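Local coordinates for protein fusarinine C esterase sidJ (Aspergillus fumigatus, PDB 6GUP) that hydrolyses the iron-carrying siderophore fusarinine C to fusarinine with release of its iron, but does not cleave the related triacetylfusarinine C, at residues H131-P136 and M155-A160; G272-K277 and A312-E317; T196-E201 and L213-M218; Q79-G84 and H226-A231. All coordinates share one frame; numbering follows the deposited sequence.

In the fold
Contacts 1 and 2 sit on the alpha/beta-hydrolase body, contacts 3 and 4 on or beside the helical insertion; the centres of contacts 2 and 3 are about 40 Å apart. Contact 1 is the buried one, mostly apolar packing, with one hydrogen bond from a tyrosine hydroxyl. Contact 2 adjoins it through backbone bonds from Leu157 to Leu273 and Arg275, yet is only partly buried and relies on a lysine gripping carbonyls. Contacts 3 and 4 are likewise partly buried and are tied together by Leu214 N and Leu229 O, 2.8 Å apart. Contact 3 has no hydrogen bond between its segments, whereas contact 4 uses hydroxyls, a backbone N-H and a carbonyl to join 79-84 to the insertion.

Contact 1 of 4, residues H131-P136 and M155-A160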
loop_
_atom_site.group_PDB
_atom_site.type_symbol
_atom_site.label_atom_id
_atom_site.label_comp_id
_atom_site.label_asym_id
_atom_site.label_seq_id
_atom_site.Cartn_x
_atom_site.Cartn_y
_atom_site.Cartn_z
ATOM N N HIS A 131 8.385 11.346 -15.935
ATOM C CA HIS A 131 7.941 10.275 -16.839
ATOM C C HIS A 131 6.529 10.548 -17.375
ATOM O O HIS A 131 6.262 10.329 -18.556
ATOM C CB HIS A 131 7.990 8.923 -16.117
ATOM C CG HIS A 131 7.971 7.736 -17.028
ATOM N ND1 HIS A 131 9.122 7.097 -17.437
ATOM C CD2 HIS A 131 6.943 7.044 -17.572
ATOM C CE1 HIS A 131 8.803 6.072 -18.208
ATOM N NE2 HIS A 131 7.488 6.018 -18.305
ATOM N N TYR A 132 5.641 11.033 -16.506
ATOM C CA TYR A 132 4.291 11.469 -16.904
ATOM C C TYR A 132 4.351 12.525 -18.014
ATOM O O TYR A 132 3.609 12.439 -18.997
ATOM C CB TYR A 132 3.525 12.024 -15.689
ATOM C CG TYR A 132 2.064 12.346 -15.932
ATOM C CD1 TYR A 132 1.679 13.560 -16.506
ATOM C CD2 TYR A 132 1.060 11.448 -15.562
ATOM C CE1 TYR A 132 0.342 13.860 -16.725
ATOM C CE2 TYR A 132 -0.281 11.741 -15.776
ATOM C CZ TYR A 132 -0.634 12.948 -16.354
ATOM O OH TYR A 132 -1.960 13.242 -16.575
ATOM N N LEU A 133 5.241 13.503 -17.850
ATOM C CA LEU A 133 5.354 14.634 -18.778
ATOM C C LEU A 133 6.144 14.347 -20.059
ATOM O O LEU A 133 5.844 14.931 -21.099
ATOM C CB LEU A 133 5.984 15.839 -18.066
ATOM C CG LEU A 133 5.183 16.446 -16.912
ATOM C CD1 LEU A 133 6.011 17.499 -16.189
ATOM C CD2 LEU A 133 3.870 17.033 -17.412
ATOM N N SER A 134 7.144 13.465 -19.988
ATOM C CA SER A 134 8.132 13.318 -21.067
ATOM C C SER A 134 7.849 12.206 -22.083
ATOM O O SER A 134 8.243 12.323 -23.245
ATOM C CB SER A 134 9.527 13.111 -20.469
ATOM O OG SER A 134 9.615 11.887 -19.758
ATOM N N ARG A 135 7.176 11.138 -21.656
ATOM C CA ARG A 135 6.988 9.960 -22.511
ATOM C C ARG A 135 5.823 10.125 -23.495
ATOM O O ARG A 135 4.982 11.008 -23.307
ATOM C CB ARG A 135 6.783 8.709 -21.648
ATOM C CG ARG A 135 7.901 8.421 -20.654
ATOM C CD ARG A 135 9.301 8.455 -21.257
ATOM N NE ARG A 135 9.419 7.606 -22.448
ATOM C CZ ARG A 135 10.028 6.418 -22.518
ATOM N NH1 ARG A 135 10.044 5.771 -23.683
ATOM N NH2 ARG A 135 10.630 5.860 -21.464
ATOM N N PRO A 136 5.773 9.277 -24.551
ATOM C CA PRO A 136 4.668 9.312 -25.519
ATOM C C PRO A 136 3.289 9.109 -24.892
ATOM O O PRO A 136 3.159 8.382 -23.903
ATOM C CB PRO A 136 4.990 8.146 -26.460
ATOM C CG PRO A 136 6.460 7.994 -26.380
ATOM C CD PRO A 136 6.812 8.311 -24.960
ATOM N N MET A 155 -4.028 13.373 -18.921
ATOM C CA MET A 155 -4.474 14.756 -19.014
ATOM C C MET A 155 -3.296 15.712 -18.813
ATOM O O MET A 155 -2.327 15.359 -18.134
ATOM C CB MET A 155 -5.585 15.052 -18.003
ATOM C CG MET A 155 -5.177 15.053 -16.533
ATOM S SD MET A 155 -6.485 15.743 -15.511
ATOM C CE MET A 155 -7.792 14.567 -15.843
ATOM N N PRO A 156 -3.376 16.924 -19.394
ATOM C CA PRO A 156 -2.329 17.910 -19.133
ATOM C C PRO A 156 -2.450 18.501 -17.730
ATOM O O PRO A 156 -3.559 18.635 -17.206
ATOM C CB PRO A 156 -2.572 18.986 -20.208
ATOM C CG PRO A 156 -3.557 18.394 -21.161
ATOM C CD PRO A 156 -4.373 17.453 -20.339
ATOM N N LEU A 157 -1.309 18.844 -17.140
ATOM C CA LEU A 157 -1.245 19.402 -15.793
ATOM C C LEU A 157 -1.131 20.922 -15.856
ATOM O O LEU A 157 -0.503 21.466 -16.769
ATOM C CB LEU A 157 -0.039 18.829 -15.045
ATOM C CG LEU A 157 0.120 17.305 -15.044
ATOM C CD1 LEU A 157 1.442 16.921 -14.405
ATOM C CD2 LEU A 157 -1.036 16.627 -14.326
ATOM N N ASP A 158 -1.738 21.597 -14.883
ATOM C CA ASP A 158 -1.591 23.049 -14.724
ATOM C C ASP A 158 -0.289 23.410 -14.002
ATOM O O ASP A 158 0.130 24.566 -14.021
ATOM C CB ASP A 158 -2.785 23.633 -13.969
ATOM C CG ASP A 158 -4.093 23.422 -14.704
ATOM O OD1 ASP A 158 -4.341 24.134 -15.697
ATOM O OD2 ASP A 158 -4.868 22.537 -14.287
ATOM N N GLY A 159 0.333 22.424 -13.355
ATOM C CA GLY A 159 1.622 22.612 -12.701
ATOM C C GLY A 159 2.309 21.295 -12.400
ATOM O O GLY A 159 1.670 20.238 -12.389
ATOM N N ALA A 160 3.617 21.362 -12.165
ATOM C CA ALA A 160 4.406 20.189 -11.798
ATOM C C ALA A 160 5.544 20.584 -10.860
ATOM O O ALA A 160 6.285 21.525 -11.142
ATOM C CB ALA A 160 4.952 19.508 -13.042
#
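Tyr132 and Leu133, near the end of helix 125-134, meet 155-160 within a beta-alpha-beta crossover of the alpha/beta-hydrolase fold: strand 117-122 leads into the helix, and the chain returns as the parallel neighbouring strand 159-163. Met155 comes first. Its carbonyl O takes a hydrogen bond from Tyr132 OH at 2.7 Å; the hydroxyl lies in the carbonyl plane, on a lone pair, with a C=O...OH angle of 131°. The same O lies near the plane of the phenol ring, at its edge. Tyr132 CG stands anti to the backbone N (chi1 -173°), on the side of the helix that faces 155-160. Met155 CG adds a contact 3.7 Å from Tyr132 OH.

Leu157 then turns toward the helix and touches both residues. Its CG lies 3.8 Å from Tyr132 CE1, at a slant to the ring, and its CD1 branch reaches Leu133 CD2 at 3.9 Å. Leu97 of helix 86-108 packs on both Tyr132 and Leu157, while Arg154 makes a cation-pi contact with the Tyr132 ring. Last, at the strand itself, the methyl of Ala160 meets the other branch of Leu133, CB to CD1 at 3.9 Å.

Contact 2 of 4, residues G272-K277 and A312-E317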
loop_
_atom_site.group_PDB
_atom_site.type_symbol
_atom_site.label_atom_id
_atom_site.label_comp_id
_atom_site.label_asym_id
_atom_site.label_seq_id
_atom_site.Cartn_x
_atom_site.Cartn_y
_atom_site.Cartn_z
ATOM N N GLY A 272 3.180 18.094 -24.536
ATOM C CA GLY A 272 2.064 19.009 -24.283
ATOM C C GLY A 272 1.217 18.688 -23.062
ATOM O O GLY A 272 0.017 18.972 -23.053
ATOM N N LEU A 273 1.838 18.110 -22.032
ATOM C CA LEU A 273 1.134 17.725 -20.802
ATOM C C LEU A 273 1.466 18.617 -19.598
ATOM O O LEU A 273 1.104 18.283 -18.466
ATOM C CB LEU A 273 1.415 16.253 -20.474
ATOM C CG LEU A 273 0.923 15.233 -21.508
ATOM C CD1 LEU A 273 1.437 13.850 -21.152
ATOM C CD2 LEU A 273 -0.594 15.221 -21.612
ATOM N N LEU A 274 2.130 19.750 -19.838
ATOM C CA LEU A 274 2.353 20.759 -18.802
ATOM C C LEU A 274 2.015 22.145 -19.347
ATOM O O LEU A 274 2.857 22.794 -19.972
ATOM C CB LEU A 274 3.803 20.711 -18.296
ATOM C CG LEU A 274 4.227 21.714 -17.213
ATOM C CD1 LEU A 274 3.303 21.669 -16.003
ATOM C CD2 LEU A 274 5.666 21.456 -16.787
ATOM N N ARG A 275 0.776 22.583 -19.115
ATOM C CA ARG A 275 0.364 23.964 -19.416
ATOM C C ARG A 275 0.570 24.841 -18.174
ATOM O O ARG A 275 -0.372 25.377 -17.585
ATOM C CB ARG A 275 -1.069 24.044 -19.973
ATOM C CG ARG A 275 -2.175 23.391 -19.152
ATOM C CD ARG A 275 -3.523 24.028 -19.461
ATOM N NE ARG A 275 -4.628 23.357 -18.775
ATOM C CZ ARG A 275 -5.235 22.238 -19.181
ATOM N NH1 ARG A 275 -4.865 21.606 -20.296
ATOM N NH2 ARG A 275 -6.231 21.736 -18.454
ATOM N N GLY A 276 1.838 24.984 -17.804
ATOM C CA GLY A 276 2.242 25.683 -16.590
ATOM C C GLY A 276 3.738 25.553 -16.382
ATOM O O GLY A 276 4.481 25.303 -17.336
ATOM N N LYS A 277 4.176 25.694 -15.132
ATOM C CA LYS A 277 5.603 25.725 -14.799
ATOM C C LYS A 277 6.078 24.438 -14.128
ATOM O O LYS A 277 5.313 23.785 -13.417
ATOM C CB LYS A 277 5.909 26.918 -13.883
ATOM C CG LYS A 277 5.330 28.254 -14.341
ATOM C CD LYS A 277 6.031 28.801 -15.578
ATOM C CE LYS A 277 7.174 29.731 -15.210
ATOM N NZ LYS A 277 8.166 29.852 -16.313
ATOM N N ALA A 312 11.783 28.325 -24.893
ATOM C CA ALA A 312 10.567 28.253 -24.078
ATOM C C ALA A 312 10.816 28.798 -22.673
ATOM O O ALA A 312 11.953 29.097 -22.304
ATOM C CB ALA A 312 10.075 26.815 -24.010
ATOM N N ALA A 313 9.735 28.938 -21.906
ATOM C CA ALA A 313 9.793 29.396 -20.514
ATOM C C ALA A 313 8.967 28.467 -19.619
ATOM O O ALA A 313 8.131 28.915 -18.831
ATOM C CB ALA A 313 9.301 30.834 -20.415
ATOM N N ILE A 314 9.225 27.167 -19.749
ATOM C CA ILE A 314 8.509 26.136 -18.993
ATOM C C ILE A 314 9.067 26.024 -17.574
ATOM O O ILE A 314 8.309 25.947 -16.612
ATOM C CB ILE A 314 8.573 24.768 -19.715
ATOM C CG1 ILE A 314 7.838 24.862 -21.058
ATOM C CG2 ILE A 314 7.962 23.659 -18.855
ATOM C CD1 ILE A 314 8.140 23.736 -22.019
ATOM N N TRP A 315 10.392 25.995 -17.459
ATOM C CA TRP A 315 11.073 25.936 -16.165
ATOM C C TRP A 315 10.676 27.116 -15.279
ATOM O O TRP A 315 10.673 28.264 -15.732
ATOM C CB TRP A 315 12.588 25.933 -16.377
ATOM C CG TRP A 315 13.399 25.784 -15.129
ATOM C CD1 TRP A 315 13.867 26.787 -14.334
ATOM C CD2 TRP A 315 13.852 24.561 -14.542
ATOM N NE1 TRP A 315 14.579 26.267 -13.282
ATOM C CE2 TRP A 315 14.588 24.901 -13.385
ATOM C CE3 TRP A 315 13.707 23.207 -14.881
ATOM C CZ2 TRP A 315 15.180 23.936 -12.561
ATOM C CZ3 TRP A 315 14.296 22.246 -14.061
ATOM C CH2 TRP A 315 15.025 22.618 -12.914
ATOM N N ASP A 316 10.331 26.825 -14.027
ATOM C CA ASP A 316 10.024 27.864 -13.053
ATOM C C ASP A 316 11.342 28.426 -12.541
ATOM O O ASP A 316 12.131 27.696 -11.936
ATOM C CB ASP A 316 9.191 27.309 -11.888
ATOM C CG ASP A 316 8.435 28.398 -11.137
ATOM O OD1 ASP A 316 8.953 29.527 -11.004
ATOM O OD2 ASP A 316 7.309 28.123 -10.679
ATOM N N GLU A 317 11.572 29.720 -12.772
ATOM C CA GLU A 317 12.776 30.403 -12.277
ATOM C C GLU A 317 12.908 30.342 -10.747
ATOM O O GLU A 317 14.020 30.369 -10.222
ATOM C CB GLU A 317 12.832 31.861 -12.764
ATOM C CG GLU A 317 11.803 32.805 -12.146
ATOM C CD GLU A 317 12.021 34.258 -12.535
ATOM O OE1 GLU A 317 11.498 35.142 -11.824
ATOM O OE2 GLU A 317 12.714 34.525 -13.541
HETATM O O HOH W 1 9.909 31.129 -14.438
#
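Lys277 lies alongside 312-317 and meets it with almost every part of its side chain. Its backbone begins the contact: CA approaches Ile314 O at 3.3 Å in a CA-H...O contact. CB stands 3.7 Å from Asp316 OD2, in van der Waals contact with a carboxylate whose other oxygen, OD1, is bonded to Asn318 N; the two side chains cross at about a right angle. CG passes the same OD2 at the edge of contact. The chain then bends. A chi2 of -71° turns CD back beside Ile314 O, and CE comes next to the carbonyl oxygens of Ala313 and Trp315. At the tip, Lys277 NZ donates to Ala313 O at 2.7 Å and to Trp315 O at 3.0 Å. In both bonds the nitrogen sits well above the carbonyl plane, by 44° and 52°. Water 1 accepts a third bond from Lys277 NZ at 2.9 Å and also accepts from Glu317 N, so the ammonium group has three acceptors. These partners are two backbone carbonyls and a water; Asp316 OD1 remains 5.4 Å from Lys277 NZ, so any attraction between the two charges is probably long-range and weak, not a salt bridge.

Beyond the lysine, the contact is apolar: Leu274 CD2 rests on Ile314 CG2 at 3.8 Å, and Ile268 of helix 268-271 packs on both residues. Backbone hydrogen bonds of Ile314 and Asp316 with Leu278 join the chains just past Lys277. Here the two loops lead toward strands 278-283 and 320-322, the adjacent parallel strands at one edge of the alpha/beta-hydrolase sheet.

Contact 3 of 4, residues T196-E201 and L213-M218; sequences TSMARE and LLPLAM
Within the helical insertion that follows strand 159-163, the place where alpha/beta-hydrolases commonly carry a cap, Met198 and Ala199 of helix 185-205 pack on Leu214 and Pro215, just before helix 216-222, and on Met218 in its first turn. No hydrogen bond joins the two segments; the evidence for the contact is a set of apolar approaches.

Met198 does most of the touching. Its CG is anti to the carbonyl carbon (chi1 -73°), and the chain is bent at chi3 (70°), which turns the terminal methyl aside from the line of the preceding carbons. That methyl, Met198 CE, meets Pro215 tip to tip, 3.7 Å from the ring atom CD. Met198 CE also lies 3.9 Å from Leu214 CD2. Leu214 CD2 in turn touches Met198 CB, again at 3.9 Å, so one methyl bridges the root and the end of the methionine; the two side chains slide past each other in opposite directions. Leu214's second branch, CD1, approaches Ala199 CB more loosely at 4.3 Å. Next to this, Met218 brings its CE to within 4.4 Å of Met198 SD, a loose contact.

Pro215 holds the N-cap position of helix 216-222, and its O accepts a bond from Thr219 OG1, so the residue met by the methionine tip sits at the helix's N-terminal boundary. Phe234 of helix 231-238 packs on Ala199 and Leu214, and Leu195 of helix 185-205 on Leu214 and Met218. One residue earlier, Leu213 ends strand 211-213, which pairs antiparallel with a strand of the second subunit and carries the sheet across the dimer interface.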
loop_
_atom_site.group_PDB
_atom_site.type_symbol
_atom_site.label_atom_id
_atom_site.label_comp_id
_atom_site.label_asym_id
_atom_site.label_seq_id
_atom_site.Cartn_x
_atom_site.Cartn_y
_atom_site.Cartn_z
ATOM N N THR A 196 25.740 -7.481 -6.358
ATOM C CA THR A 196 25.893 -7.392 -7.819
ATOM C C THR A 196 26.076 -8.774 -8.437
ATOM O O THR A 196 25.375 -9.128 -9.383
ATOM C CB THR A 196 27.080 -6.491 -8.234
ATOM O OG1 THR A 196 28.245 -6.842 -7.479
ATOM C CG2 THR A 196 26.757 -5.019 -8.008
ATOM N N SER A 197 27.002 -9.550 -7.878
ATOM C CA SER A 197 27.265 -10.924 -8.324
ATOM C C SER A 197 26.014 -11.812 -8.282
ATOM O O SER A 197 25.790 -12.612 -9.192
ATOM C CB SER A 197 28.378 -11.546 -7.476
ATOM O OG SER A 197 28.645 -12.883 -7.868
ATOM N N MET A 198 25.219 -11.668 -7.221
ATOM C CA MET A 198 23.920 -12.346 -7.109
ATOM C C MET A 198 22.940 -11.871 -8.175
ATOM O O MET A 198 22.268 -12.683 -8.816
ATOM C CB MET A 198 23.291 -12.100 -5.734
ATOM C CG MET A 198 23.951 -12.856 -4.597
ATOM S SD MET A 198 23.345 -12.303 -2.993
ATOM C CE MET A 198 21.680 -12.962 -3.042
ATOM N N ALA A 199 22.862 -10.552 -8.344
ATOM C CA ALA A 199 21.925 -9.932 -9.278
ATOM C C ALA A 199 22.237 -10.252 -10.743
ATOM O O ALA A 199 21.318 -10.460 -11.539
ATOM C CB ALA A 199 21.884 -8.427 -9.060
ATOM N N ARG A 200 23.523 -10.284 -11.092
ATOM C CA ARG A 200 23.955 -10.665 -12.446
ATOM C C ARG A 200 23.663 -12.133 -12.747
ATOM O O ARG A 200 23.231 -12.466 -13.852
ATOM C CB ARG A 200 25.447 -10.400 -12.647
ATOM C CG ARG A 200 25.845 -8.934 -12.583
ATOM C CD ARG A 200 27.238 -8.721 -13.151
ATOM N NE ARG A 200 28.065 -7.815 -12.356
ATOM C CZ ARG A 200 29.340 -7.528 -12.627
ATOM N NH1 ARG A 200 29.954 -8.065 -13.684
ATOM N NH2 ARG A 200 30.009 -6.694 -11.837
ATOM N N GLU A 201 23.912 -12.998 -11.764
ATOM C CA GLU A 201 23.634 -14.432 -11.884
ATOM C C GLU A 201 22.142 -14.703 -12.098
ATOM O O GLU A 201 21.775 -15.543 -12.921
ATOM C CB GLU A 201 24.140 -15.177 -10.640
ATOM C CG GLU A 201 24.128 -16.700 -10.749
ATOM C CD GLU A 201 22.983 -17.365 -9.997
ATOM O OE1 GLU A 201 22.730 -17.001 -8.829
ATOM O OE2 GLU A 201 22.345 -18.275 -10.567
ATOM N N LEU A 213 14.202 -11.991 -5.475
ATOM C CA LEU A 213 14.281 -10.929 -4.474
ATOM C C LEU A 213 15.565 -11.098 -3.677
ATOM O O LEU A 213 15.806 -12.164 -3.104
ATOM C CB LEU A 213 13.076 -10.960 -3.533
ATOM C CG LEU A 213 11.681 -10.895 -4.160
ATOM C CD1 LEU A 213 10.643 -10.866 -3.052
ATOM C CD2 LEU A 213 11.511 -9.697 -5.087
ATOM N N LEU A 214 16.385 -10.050 -3.650
ATOM C CA LEU A 214 17.646 -10.075 -2.918
ATOM C C LEU A 214 17.366 -9.864 -1.428
ATOM O O LEU A 214 16.341 -9.272 -1.078
ATOM C CB LEU A 214 18.604 -9.006 -3.450
ATOM C CG LEU A 214 18.954 -9.121 -4.941
ATOM C CD1 LEU A 214 19.673 -7.872 -5.424
ATOM C CD2 LEU A 214 19.790 -10.361 -5.221
ATOM N N PRO A 215 18.266 -10.350 -0.546
ATOM C CA PRO A 215 18.006 -10.262 0.896
ATOM C C PRO A 215 17.915 -8.824 1.398
ATOM O O PRO A 215 18.765 -7.996 1.061
ATOM C CB PRO A 215 19.212 -10.976 1.529
ATOM C CG PRO A 215 19.841 -11.752 0.429
ATOM C CD PRO A 215 19.571 -10.976 -0.819
ATOM N N LEU A 216 16.884 -8.547 2.192
ATOM C CA LEU A 216 16.656 -7.213 2.753
ATOM C C LEU A 216 17.790 -6.828 3.712
ATOM O O LEU A 216 18.209 -5.670 3.743
ATOM C CB LEU A 216 15.285 -7.154 3.452
ATOM C CG LEU A 216 14.560 -5.818 3.676
ATOM C CD1 LEU A 216 15.260 -4.949 4.707
ATOM C CD2 LEU A 216 14.332 -5.044 2.382
ATOM N N ALA A 217 18.288 -7.807 4.472
ATOM C CA ALA A 217 19.453 -7.619 5.348
ATOM C C ALA A 217 20.634 -6.977 4.616
ATOM O O ALA A 217 21.266 -6.064 5.141
ATOM C CB ALA A 217 19.884 -8.949 5.952
ATOM N N MET A 218 20.907 -7.460 3.404
ATOM C CA MET A 218 22.021 -6.976 2.581
ATOM C C MET A 218 21.725 -5.663 1.848
ATOM O O MET A 218 22.532 -4.736 1.903
ATOM C CB MET A 218 22.430 -8.054 1.570
ATOM C CG MET A 218 22.981 -9.315 2.221
ATOM S SD MET A 218 23.380 -10.621 1.043
ATOM C CE MET A 218 24.926 -10.031 0.368
#

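Contact 4 of 4, residues Q79-G84 and H226-A231; sequences QSWGLG and HTPLSA
Trp81 O is gripped twice by Ser230, and around this carbonyl the contact is tight. Ser230 OG donates to it at 2.6 Å, and Ser230 N donates to it at 3.1 Å. The two donors are tilted 25° and 19° from the carbonyl plane. Ser230 OG stands between its own backbone N and carbonyl carbon (chi1 71°), which keeps it near that N and lets both grip one oxygen. Close by, Trp81 CA approaches Pro228 O at 3.3 Å in a CA-H...O contact; this oxygen and Ser80 O are buried without a hydrogen-bonding partner. A second polar link closes the other end, where Ser80 OG donates to Thr227 OG1 at 2.7 Å.

Ser230 is also the N-cap of helix 231-238: its OG accepts from Arg233 N, so the hydroxyl that fastens the loop 79-84 caps a helix of the insertion at the same time.

The indole is held less closely by 226-231. Pro228 CG lies in plane at its edge, 4.0 Å from Trp81 CD1, and Ser230 CB stays 4.4 Å from Trp81 CE3. The ring leads away toward strand 211-213 and Leu213 of the second subunit, while Leu83 and Gly84 continue the loop on the solvent-exposed side.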
loop_
_atom_site.group_PDB
_atom_site.type_symbol
_atom_site.label_atom_id
_atom_site.label_comp_id
_atom_site.label_asym_id
_atom_site.label_seq_id
_atom_site.Cartn_x
_atom_site.Cartn_y
_atom_site.Cartn_z
ATOM N N GLN A 79 4.324 -3.307 -5.043
ATOM C CA GLN A 79 5.426 -3.988 -5.739
ATOM C C GLN A 79 6.580 -3.004 -5.955
ATOM O O GLN A 79 6.838 -2.552 -7.075
ATOM C CB GLN A 79 4.952 -4.585 -7.073
ATOM C CG GLN A 79 3.576 -5.238 -7.030
ATOM C CD GLN A 79 3.271 -6.079 -8.259
ATOM O OE1 GLN A 79 4.172 -6.612 -8.912
ATOM N NE2 GLN A 79 1.989 -6.211 -8.577
ATOM N N SER A 80 7.277 -2.687 -4.866
ATOM C CA SER A 80 8.382 -1.717 -4.886
ATOM C C SER A 80 9.743 -2.290 -5.326
ATOM O O SER A 80 10.720 -1.544 -5.435
ATOM C CB SER A 80 8.524 -1.079 -3.503
ATOM O OG SER A 80 8.784 -2.061 -2.515
ATOM N N TRP A 81 9.794 -3.594 -5.600
ATOM C CA TRP A 81 11.047 -4.312 -5.902
ATOM C C TRP A 81 11.293 -4.521 -7.400
ATOM O O TRP A 81 12.380 -4.951 -7.769
ATOM C CB TRP A 81 11.096 -5.674 -5.170
ATOM C CG TRP A 81 9.762 -6.313 -5.013
ATOM C CD1 TRP A 81 8.970 -6.276 -3.903
ATOM C CD2 TRP A 81 9.027 -7.028 -6.009
ATOM N NE1 TRP A 81 7.794 -6.941 -4.138
ATOM C CE2 TRP A 81 7.802 -7.415 -5.424
ATOM C CE3 TRP A 81 9.288 -7.391 -7.339
ATOM C CZ2 TRP A 81 6.834 -8.147 -6.121
ATOM C CZ3 TRP A 81 8.326 -8.124 -8.034
ATOM C CH2 TRP A 81 7.112 -8.490 -7.421
ATOM N N GLY A 82 10.310 -4.216 -8.251
ATOM C CA GLY A 82 10.394 -4.506 -9.689
ATOM C C GLY A 82 10.861 -3.350 -10.564
ATOM O O GLY A 82 10.578 -2.186 -10.271
ATOM N N LEU A 83 11.577 -3.689 -11.639
ATOM C CA LEU A 83 11.981 -2.736 -12.687
ATOM C C LEU A 83 10.880 -2.646 -13.744
ATOM O O LEU A 83 10.063 -3.562 -13.882
ATOM C CB LEU A 83 13.307 -3.180 -13.335
ATOM C CG LEU A 83 13.861 -2.508 -14.606
ATOM C CD1 LEU A 83 14.345 -1.085 -14.355
ATOM C CD2 LEU A 83 14.996 -3.342 -15.183
ATOM N N GLY A 84 10.866 -1.539 -14.485
ATOM C CA GLY A 84 9.903 -1.326 -15.563
ATOM C C GLY A 84 8.548 -0.949 -15.004
ATOM O O GLY A 84 7.519 -1.442 -15.471
ATOM N N HIS A 226 15.682 1.932 1.437
ATOM C CA HIS A 226 15.394 0.830 2.369
ATOM C C HIS A 226 14.120 0.065 1.974
ATOM O O HIS A 226 13.328 -0.348 2.828
ATOM C CB HIS A 226 15.310 1.362 3.812
ATOM C CG HIS A 226 15.536 0.322 4.866
ATOM N ND1 HIS A 226 14.819 -0.855 4.924
ATOM C CD2 HIS A 226 16.379 0.297 5.925
ATOM C CE1 HIS A 226 15.220 -1.563 5.964
ATOM N NE2 HIS A 226 16.168 -0.888 6.587
ATOM N N THR A 227 13.939 -0.118 0.667
ATOM C CA THR A 227 12.806 -0.865 0.113
ATOM C C THR A 227 13.368 -2.172 -0.462
ATOM O O THR A 227 14.539 -2.208 -0.857
ATOM C CB THR A 227 12.024 -0.029 -0.943
ATOM O OG1 THR A 227 10.921 -0.779 -1.459
ATOM C CG2 THR A 227 12.896 0.408 -2.103
ATOM N N PRO A 228 12.558 -3.256 -0.492
ATOM C CA PRO A 228 13.044 -4.521 -1.062
ATOM C C PRO A 228 13.447 -4.397 -2.531
ATOM O O PRO A 228 12.919 -3.537 -3.241
ATOM C CB PRO A 228 11.838 -5.461 -0.912
ATOM C CG PRO A 228 10.665 -4.556 -0.761
ATOM C CD PRO A 228 11.200 -3.423 0.056
ATOM N N LEU A 229 14.373 -5.247 -2.967
ATOM C CA LEU A 229 14.918 -5.171 -4.321
ATOM C C LEU A 229 14.983 -6.534 -4.995
ATOM O O LEU A 229 15.546 -7.483 -4.444
ATOM C CB LEU A 229 16.319 -4.549 -4.296
ATOM C CG LEU A 229 16.424 -3.060 -3.949
ATOM C CD1 LEU A 229 17.884 -2.659 -3.812
ATOM C CD2 LEU A 229 15.740 -2.188 -4.994
ATOM N N SER A 230 14.404 -6.614 -6.193
ATOM C CA SER A 230 14.616 -7.748 -7.084
ATOM C C SER A 230 16.007 -7.628 -7.698
ATOM O O SER A 230 16.613 -6.551 -7.690
ATOM C CB SER A 230 13.552 -7.796 -8.186
ATOM O OG SER A 230 13.727 -6.750 -9.129
ATOM N N ALA A 231 16.504 -8.742 -8.223
ATOM C CA ALA A 231 17.801 -8.775 -8.901
ATOM C C ALA A 231 17.830 -7.849 -10.115
ATOM O O ALA A 231 18.800 -7.117 -10.318
ATOM C CB ALA A 231 18.141 -10.195 -9.320
#